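Local coordinates for protein thioredoxin (Bacillus cereus, PDB 3ZIT) that probably transfers electrons as a small glutaredoxin-like thioredoxin, through a redox-active disulfide, at residues E5-P10 and T55-G60. The protein carries 1 engineered substitution. Numbering follows the deposited sequence.
Sequences EVYAQP and TVVIDG. Engineered in segment 5-10: Ala-8 (natural residue Thr).
Strands 4-8 and 55-58 are the two central strands of the four-stranded mixed sheet of the thioredoxin fold; the 169° between their paired parts establishes an antiparallel pairing. Glu-5 opens it as a hydrogen-bonded pair with Val-57: its N donates to Val-57 O at 2.9 Å, and its O takes Val-57 N at 2.8 Å, both in the carbonyl planes. Glu-5 O also receives a CA-H...O contact from Val-56 CA. Val-6 and Val-56 form the non-hydrogen-bonded pair, turned to the opposite face, where Val-6 CG2 lies 4.3 Å from Val-56 CG1 and helix 13-24 packs against both residues. At Tyr-7 the side chains return to the face of Glu-5, covered by helix 38-47. Tyr-7 CG stands anti to the carbonyl carbon (chi1 -66°), so the ring crosses Val-57 obliquely, Tyr-7 CE1 4.1 Å from Val-57 CG2, and has Thr-55 O at its edge. Tyr-7 N reaches Thr-55 O at 2.8 Å, almost along the C=O axis (171°), whereas Thr-55 N returns a longer bond of 3.2 Å to Tyr-7 O. Arg-43 NE also bonds the phenol oxygen, and Tyr-7 OH donates to Glu-5 OE1 at 2.6 Å from above the carboxylate plane.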
loop_
_atom_site.group_PDB
_atom_site.type_symbol
_atom_site.label_atom_id
_atom_site.label_comp_id
_atom_site.label_asym_id
_atom_site.label_seq_id
_atom_site.Cartn_x
_atom_site.Cartn_y
_atom_site.Cartn_z
ATOM N N GLU B 5 6.933 5.645 14.360
ATOM C CA GLU B 5 8.167 5.011 13.939
ATOM C C GLU B 5 7.865 3.943 12.927
ATOM O O GLU B 5 6.980 3.108 13.176
ATOM C CB GLU B 5 8.945 4.378 15.083
ATOM C CG GLU B 5 9.364 5.371 16.157
ATOM C CD GLU B 5 10.127 4.657 17.324
ATOM O OE1 GLU B 5 10.049 3.430 17.477
ATOM O OE2 GLU B 5 10.603 5.320 18.226
ATOM N N VAL B 6 8.598 3.899 11.845
ATOM C CA VAL B 6 8.488 2.855 10.821
ATOM C C VAL B 6 9.770 2.076 10.770
ATOM O O VAL B 6 10.825 2.650 10.514
ATOM C CB VAL B 6 8.164 3.478 9.462
ATOM C CG1 VAL B 6 8.121 2.401 8.392
ATOM C CG2 VAL B 6 6.886 4.261 9.530
ATOM N N TYR B 7 9.691 0.771 10.985
ATOM C CA TYR B 7 10.823 -0.133 10.873
ATOM C C TYR B 7 10.736 -0.873 9.542
ATOM O O TYR B 7 9.718 -1.532 9.257
ATOM C CB TYR B 7 10.855 -1.125 12.046
ATOM C CG TYR B 7 11.120 -0.400 13.367
ATOM C CD1 TYR B 7 10.130 0.244 14.045
ATOM C CD2 TYR B 7 12.422 -0.272 13.819
ATOM C CE1 TYR B 7 10.392 1.059 15.138
ATOM C CE2 TYR B 7 12.717 0.529 14.917
ATOM C CZ TYR B 7 11.734 1.199 15.555
ATOM O OH TYR B 7 12.057 2.021 16.624
ATOM N N ALA B 8 11.812 -0.757 8.755
ATOM C CA ALA B 8 11.825 -1.276 7.408
ATOM C C ALA B 8 13.194 -1.908 7.123
ATOM O O ALA B 8 14.081 -1.865 7.969
ATOM C CB ALA B 8 11.565 -0.160 6.382
ATOM N N GLN B 9 13.346 -2.460 5.955
ATOM C CA GLN B 9 14.634 -2.982 5.483
ATOM C C GLN B 9 14.572 -2.971 3.957
ATOM O O GLN B 9 13.482 -2.843 3.369
ATOM C CB GLN B 9 15.026 -4.274 6.076
ATOM C CG GLN B 9 14.100 -5.384 5.634
ATOM C CD GLN B 9 14.545 -6.815 6.176
ATOM O OE1 GLN B 9 15.204 -7.014 7.158
ATOM N NE2 GLN B 9 14.086 -7.814 5.489
ATOM N N PRO B 10 15.732 -3.160 3.312
ATOM C CA PRO B 10 15.766 -3.253 1.838
ATOM C C PRO B 10 15.067 -4.556 1.366
ATOM O O PRO B 10 14.862 -5.541 2.139
ATOM C CB PRO B 10 17.255 -3.427 1.509
ATOM C CG PRO B 10 17.931 -2.866 2.684
ATOM C CD PRO B 10 17.090 -3.179 3.874
ATOM N N THR B 55 7.096 -2.874 10.479
ATOM C CA THR B 55 6.442 -2.745 11.771
ATOM C C THR B 55 6.325 -1.240 12.006
ATOM O O THR B 55 7.321 -0.523 11.769
ATOM C CB THR B 55 7.226 -3.435 12.882
ATOM O OG1 THR B 55 7.073 -4.870 12.686
ATOM C CG2 THR B 55 6.607 -3.163 14.247
ATOM N N VAL B 56 5.168 -0.764 12.435
ATOM C CA VAL B 56 4.972 0.638 12.693
ATOM C C VAL B 56 4.575 0.753 14.161
ATOM O O VAL B 56 3.761 -0.038 14.645
ATOM C CB VAL B 56 3.900 1.223 11.783
ATOM C CG1 VAL B 56 3.747 2.731 11.996
ATOM C CG2 VAL B 56 4.245 0.973 10.312
ATOM N N VAL B 57 5.130 1.772 14.860
ATOM C CA VAL B 57 4.805 2.037 16.257
ATOM C C VAL B 57 4.132 3.403 16.275
ATOM O O VAL B 57 4.707 4.384 15.827
ATOM C CB VAL B 57 6.029 1.949 17.155
ATOM C CG1 VAL B 57 5.571 2.107 18.591
ATOM C CG2 VAL B 57 6.714 0.619 16.949
ATOM N N ILE B 58 2.887 3.454 16.806
ATOM C CA ILE B 58 2.081 4.662 16.773
ATOM C C ILE B 58 1.745 5.013 18.212
ATOM O O ILE B 58 0.916 4.346 18.848
ATOM C CB ILE B 58 0.828 4.467 15.973
ATOM C CG1 ILE B 58 1.193 4.052 14.546
ATOM C CG2 ILE B 58 -0.034 5.757 15.986
ATOM C CD1 ILE B 58 0.140 3.518 13.729
ATOM N N ASP B 59 2.406 6.052 18.756
ATOM C CA ASP B 59 2.192 6.427 20.163
ATOM C C ASP B 59 2.336 5.223 21.089
ATOM O O ASP B 59 1.575 5.088 22.065
ATOM C CB ASP B 59 0.839 7.115 20.307
ATOM C CG ASP B 59 0.789 8.043 21.477
ATOM O OD1 ASP B 59 1.850 8.477 21.987
ATOM O OD2 ASP B 59 -0.362 8.331 21.897
ATOM N N GLY B 60 3.303 4.367 20.793
ATOM C CA GLY B 60 3.563 3.181 21.618
ATOM C C GLY B 60 2.904 1.919 21.152
ATOM O O GLY B 60 3.272 0.856 21.602
#